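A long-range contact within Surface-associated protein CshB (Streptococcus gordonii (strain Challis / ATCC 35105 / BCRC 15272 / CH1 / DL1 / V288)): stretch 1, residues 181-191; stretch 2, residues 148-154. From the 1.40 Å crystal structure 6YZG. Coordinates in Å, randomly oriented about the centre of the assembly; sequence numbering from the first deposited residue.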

ATOM      1  N   VAL A 181     -11.819  -8.001   2.442  1.00 14.30           N
ATOM      2  CA  VAL A 181     -12.213  -7.958   3.861  1.00 13.28           C
ATOM      3  C   VAL A 181     -11.038  -8.443   4.719  1.00 14.81           C
ATOM      4  O   VAL A 181     -10.484  -9.507   4.401  1.00 14.91           O
ATOM      5  CB  VAL A 181     -13.471  -8.797   4.109  1.00 16.38           C
ATOM      6  CG1 VAL A 181     -13.914  -8.674   5.556  1.00 16.31           C
ATOM      7  CG2 VAL A 181     -14.548  -8.404   3.107  1.00 16.68           C
ATOM      8  N   ILE A 182     -10.629  -7.716   5.746  1.00 12.63           N
ATOM      9  CA  ILE A 182      -9.492  -8.153   6.578  1.00 12.39           C
ATOM     10  C   ILE A 182      -9.975  -9.288   7.455  1.00 14.08           C
ATOM     11  O   ILE A 182     -10.964  -9.142   8.200  1.00 13.83           O
ATOM     12  CB  ILE A 182      -8.921  -7.001   7.434  1.00 13.31           C
ATOM     13  CG1 ILE A 182      -8.459  -5.863   6.552  1.00 13.37           C
ATOM     14  CG2 ILE A 182      -7.813  -7.503   8.327  1.00 12.94           C
ATOM     15  CD1 ILE A 182      -8.023  -4.578   7.256  1.00 13.46           C
ATOM     16  N   THR A 183      -9.229 -10.387   7.419  1.00 14.48           N
ATOM     17  CA  THR A 183      -9.518 -11.530   8.271  1.00 15.53           C
ATOM     18  C   THR A 183      -8.479 -11.707   9.369  1.00 14.38           C
ATOM     19  O   THR A 183      -7.390 -11.086   9.306  1.00 14.05           O
ATOM     20  CB  THR A 183      -9.561 -12.799   7.420  1.00 16.52           C
ATOM     21  OG1 THR A 183      -8.247 -13.015   6.919  1.00 18.87           O
ATOM     22  CG2 THR A 183     -10.543 -12.706   6.279  1.00 17.80           C
ATOM     23  N   LYS A 184      -8.844 -12.506  10.364  1.00 15.39           N
ATOM     24  CA  LYS A 184      -7.904 -12.835  11.451  1.00 17.32           C
ATOM     25  C   LYS A 184      -6.616 -13.418  10.879  1.00 17.00           C
ATOM     26  O   LYS A 184      -5.564 -13.027  11.308  1.00 16.87           O
ATOM     27  CB  LYS A 184      -8.578 -13.792  12.437  1.00 18.92           C
ATOM     28  CG  LYS A 184      -7.658 -14.262  13.550  1.00 22.29           C
ATOM     29  CD  LYS A 184      -8.381 -14.827  14.735  1.00 24.10           C
ATOM     30  CE  LYS A 184      -7.449 -14.957  15.927  1.00 30.16           C
ATOM     31  NZ  LYS A 184      -8.140 -15.534  17.100  1.00 32.67           N
ATOM     32  N   LYS A 185      -6.707 -14.310   9.898  1.00 17.52           N
ATOM     33  CA  LYS A 185      -5.495 -14.874   9.272  1.00 19.39           C
ATOM     34  C   LYS A 185      -4.636 -13.791   8.645  1.00 18.95           C
ATOM     35  O   LYS A 185      -3.398 -13.763   8.835  1.00 20.42           O
ATOM     36  CB  LYS A 185      -5.930 -15.925   8.238  1.00 23.26           C
ATOM     37  CG  LYS A 185      -4.718 -16.543   7.529  1.00 28.01           C
ATOM     38  CD  LYS A 185      -5.073 -17.600   6.514  1.00 34.44           C
ATOM     39  CE  LYS A 185      -3.956 -18.604   6.317  1.00 39.05           C
ATOM     40  NZ  LYS A 185      -2.659 -17.932   6.058  1.00 42.63           N
ATOM     41  N   MET A 186      -5.224 -12.841   7.926  1.00 17.18           N
ATOM     42  CA  MET A 186      -4.447 -11.776   7.281  1.00 18.18           C
ATOM     43  C   MET A 186      -3.750 -10.911   8.347  1.00 16.75           C
ATOM     44  O   MET A 186      -2.595 -10.466   8.152  1.00 17.49           O
ATOM     45  CB  MET A 186      -5.347 -10.864   6.455  1.00 19.36           C
ATOM     46  CG  MET A 186      -5.788 -11.467   5.154  1.00 20.29           C
ATOM     47  SD  MET A 186      -7.187 -10.498   4.458  1.00 23.47           S
ATOM     48  CE  MET A 186      -7.818 -11.679   3.270  1.00 30.03           C
ATOM     49  N   LEU A 187      -4.473 -10.606   9.414  1.00 15.80           N
ATOM     50  CA  LEU A 187      -3.949  -9.753  10.502  1.00 15.07           C
ATOM     51  C   LEU A 187      -2.771 -10.488  11.183  1.00 16.38           C
ATOM     52  O   LEU A 187      -1.733  -9.854  11.401  1.00 16.37           O
ATOM     53  CB  LEU A 187      -5.112  -9.404  11.449  1.00 14.77           C
ATOM     54  CG  LEU A 187      -4.741  -8.558  12.646  1.00 13.76           C
ATOM     55  CD1 LEU A 187      -4.071  -7.246  12.258  1.00 15.16           C
ATOM     56  CD2 LEU A 187      -5.986  -8.333  13.489  1.00 15.07           C
ATOM     57  N   ASP A 188      -2.914 -11.786  11.456  1.00 16.12           N
ATOM     58  CA  ASP A 188      -1.875 -12.582  12.169  1.00 18.40           C
ATOM     59  C   ASP A 188      -0.690 -12.759  11.232  1.00 18.68           C
ATOM     60  O   ASP A 188       0.471 -12.616  11.758  1.00 18.65           O
ATOM     61  CB  ASP A 188      -2.465 -13.866  12.730  1.00 20.11           C
ATOM     62  CG  ASP A 188      -3.256 -13.650  14.002  1.00 19.11           C
ATOM     63  OD1 ASP A 188      -2.970 -12.649  14.732  1.00 23.29           O
ATOM     64  OD2 ASP A 188      -4.095 -14.478  14.280  1.00 23.49           O
ATOM     65  N   ASP A 189      -0.922 -12.975   9.925  1.00 19.82           N
ATOM     66  CA  ASP A 189       0.183 -13.064   8.935  1.00 22.47           C
ATOM     67  C   ASP A 189       0.936 -11.737   8.903  1.00 25.57           C
ATOM     68  O   ASP A 189       2.178 -11.751   8.890  1.00 26.17           O
ATOM     69  CB  ASP A 189      -0.290 -13.452   7.544  1.00 23.43           C
ATOM     70  CG  ASP A 189      -0.747 -14.897   7.445  1.00 26.37           C
ATOM     71  OD1 ASP A 189      -0.528 -15.675   8.429  1.00 29.12           O
ATOM     72  OD2 ASP A 189      -1.381 -15.229   6.409  1.00 30.97           O
ATOM     73  N   GLU A 190       0.238 -10.603   8.948  1.00 21.83           N
ATOM     74  CA  GLU A 190       0.890  -9.274   8.914  1.00 23.24           C
ATOM     75  C   GLU A 190       1.674  -9.096  10.210  1.00 20.93           C
ATOM     76  O   GLU A 190       2.774  -8.487  10.145  1.00 23.09           O
ATOM     77  CB  GLU A 190      -0.143  -8.159   8.743  1.00 24.12           C
ATOM     78  CG  GLU A 190       0.438  -6.823   8.410  1.00 26.44           C
ATOM     79  CD  GLU A 190       1.072  -6.740   7.018  1.00 32.11           C
ATOM     80  OE1 GLU A 190       1.767  -5.761   6.786  1.00 38.86           O
ATOM     81  OE2 GLU A 190       0.842  -7.641   6.171  1.00 38.75           O
ATOM     82  N   ASP A 191       1.186  -9.606  11.331  1.00 18.26           N
ATOM     83  CA  ASP A 191       1.874  -9.494  12.644  1.00 19.07           C
ATOM     84  C   ASP A 191       3.249 -10.198  12.570  1.00 22.62           C
ATOM     85  O   ASP A 191       4.288  -9.546  12.943  1.00 25.00           O
ATOM     86  CB  ASP A 191       0.989 -10.020  13.753  1.00 18.53           C
ATOM     87  CG  ASP A 191       1.510  -9.710  15.147  1.00 20.02           C
ATOM     88  OD1 ASP A 191       1.939  -8.568  15.343  1.00 19.12           O
ATOM     89  OD2 ASP A 191       1.363 -10.588  16.085  1.00 23.73           O
TER
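Stretch 2 148-154: ANPGEFA

What lies at the centre of this contact? It is P150, which has the largest area covered by the other stretch and whose CA sits 5.4 Å from the CA of L187, the closest pair of CA atoms across the two stretches. Its CA-to-CB bond points toward stretch 1, and the ring rests against the first turns of the helix that begins at K184: P150 CB is 4.4 Å from M186 CB and 3.8 Å from M186 O. That carbonyl oxygen accepts the helical bond from E190 N, and P150 CB packs beside it. The CA-to-CB bond of M186 also points toward stretch 2, but the end of its side chain leads away.

How do I182 and L187 extend this apolar patch? Both reach the carbonyl oxygen of P150, I182 through CG2 and L187 through CD1, each carbon 3.4 Å from P150 O. They also meet the F153 ring at its edge, near the ring plane, with I182 CD1 4.2 Å from F153 CD1 and L187 CD2 4.0 Å from F153 CZ. For L187 and F153 the CA-to-CB bonds run sideways, and it is the ends of the side chains that come nearer. G151 has no side chain, and L187 CD1 packs directly on its backbone, 3.8 Å from G151 CA.

What backbone shape presents these residues to the helix? Stretch 2 forms a type I beta turn from N149 to E152, closed by a bond from E152 N to N149 O of 3.0 Å, before the chain enters a strand that includes F153 and A154. The turn places P150 and G151 at its middle positions, against the helix. A second bond, from N149 N to E152 OE1 at 2.9 Å, ties its ends together, while the CA-to-CB bond of E152 points away from stretch 1. In stretch 1, T183 caps the helix, its OG1 accepting from M186 N at 3.2 Å, with its CA-to-CB bond pointing away from stretch 2.

What happens at the polar edge? E190 directs its CA-to-CB bond toward stretch 2, and its OE2 comes to 3.9 Å from P150 CG, so a carboxylate borders the proline ring without any polar partner across the contact. No hydrogen bond joins the two stretches. P150 O, enclosed by the methyl groups of I182 and L187, has no polar partner anywhere in the model. The association therefore rests on packing, with 352 Å² buried over both sides, and the K185 NZ to D189 OD2 salt bridge of 3.0 Å stays within the helix.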

ATOM      1  N   ALA A 148      -5.180   1.221   3.471  1.00 17.07           N
ATOM      2  CA  ALA A 148      -5.143   0.408   4.688  1.00 15.80           C
ATOM      3  C   ALA A 148      -4.429  -0.922   4.411  1.00 17.61           C
ATOM      4  O   ALA A 148      -4.766  -1.601   3.493  1.00 19.70           O
ATOM      5  CB  ALA A 148      -6.557   0.166   5.146  1.00 16.79           C
ATOM      6  N   ASN A 149      -3.429  -1.194   5.209  1.00 19.79           N
ATOM      7  CA  ASN A 149      -2.806  -2.517   5.276  1.00 20.66           C
ATOM      8  C   ASN A 149      -3.636  -3.355   6.250  1.00 20.78           C
ATOM      9  O   ASN A 149      -4.566  -2.870   6.899  1.00 17.34           O
ATOM     10  CB  ASN A 149      -1.329  -2.319   5.585  1.00 21.43           C
ATOM     11  CG  ASN A 149      -1.026  -1.849   6.975  1.00 25.35           C
ATOM     12  OD1 ASN A 149      -1.569  -2.389   7.937  1.00 25.41           O
ATOM     13  ND2 ASN A 149      -0.093  -0.903   7.093  1.00 29.46           N
ATOM     14  N   PRO A 150      -3.384  -4.662   6.395  1.00 17.92           N
ATOM     15  CA  PRO A 150      -4.201  -5.520   7.227  1.00 17.30           C
ATOM     16  C   PRO A 150      -4.257  -5.161   8.714  1.00 17.99           C
ATOM     17  O   PRO A 150      -5.137  -5.700   9.369  1.00 19.85           O
ATOM     18  CB  PRO A 150      -3.539  -6.905   7.047  1.00 19.48           C
ATOM     19  CG  PRO A 150      -2.905  -6.801   5.694  1.00 21.72           C
ATOM     20  CD  PRO A 150      -2.336  -5.407   5.667  1.00 21.91           C
ATOM     21  N   GLY A 151      -3.380  -4.321   9.252  1.00 16.99           N
ATOM     22  CA  GLY A 151      -3.464  -3.841  10.635  1.00 16.33           C
ATOM     23  C   GLY A 151      -4.040  -2.461  10.786  1.00 13.74           C
ATOM     24  O   GLY A 151      -3.913  -1.909  11.861  1.00 15.63           O
ATOM     25  N   GLU A 152      -4.628  -1.921   9.734  1.00 12.25           N
ATOM     26  CA  GLU A 152      -5.192  -0.542   9.752  1.00 11.72           C
ATOM     27  C   GLU A 152      -6.701  -0.688   9.553  1.00 12.25           C
ATOM     28  O   GLU A 152      -7.110  -1.270   8.560  1.00 13.53           O
ATOM     29  CB  GLU A 152      -4.587   0.403   8.709  1.00 14.56           C
ATOM     30  CG  GLU A 152      -3.081   0.582   8.894  1.00 15.38           C
ATOM     31  CD  GLU A 152      -2.405   1.445   7.840  1.00 18.78           C
ATOM     32  OE1 GLU A 152      -2.627   1.169   6.649  1.00 20.45           O
ATOM     33  OE2 GLU A 152      -1.697   2.385   8.198  1.00 24.81           O
ATOM     34  N   PHE A 153      -7.511  -0.206  10.498  1.00 10.15           N
ATOM     35  CA  PHE A 153      -8.963  -0.455  10.507  1.00  9.62           C
ATOM     36  C   PHE A 153      -9.722   0.845  10.340  1.00  9.44           C
ATOM     37  O   PHE A 153      -9.492   1.818  11.086  1.00 10.68           O
ATOM     38  CB  PHE A 153      -9.363  -1.136  11.825  1.00 10.06           C
ATOM     39  CG  PHE A 153      -8.545  -2.361  12.205  1.00 11.50           C
ATOM     40  CD1 PHE A 153      -8.150  -3.283  11.255  1.00 13.04           C
ATOM     41  CD2 PHE A 153      -8.124  -2.510  13.485  1.00 14.37           C
ATOM     42  CE1 PHE A 153      -7.392  -4.379  11.619  1.00 13.72           C
ATOM     43  CE2 PHE A 153      -7.283  -3.553  13.860  1.00 16.60           C
ATOM     44  CZ  PHE A 153      -7.005  -4.538  12.939  1.00 14.84           C
ATOM     45  N   ALA A 154     -10.703   0.825   9.434  1.00  8.66           N
ATOM     46  CA  ALA A 154     -11.760   1.861   9.370  1.00  8.73           C
ATOM     47  C   ALA A 154     -13.095   1.132   9.273  1.00  8.52           C
ATOM     48  O   ALA A 154     -13.283   0.248   8.426  1.00  9.15           O
ATOM     49  CB  ALA A 154     -11.520   2.812   8.230  1.00 10.35           C
TER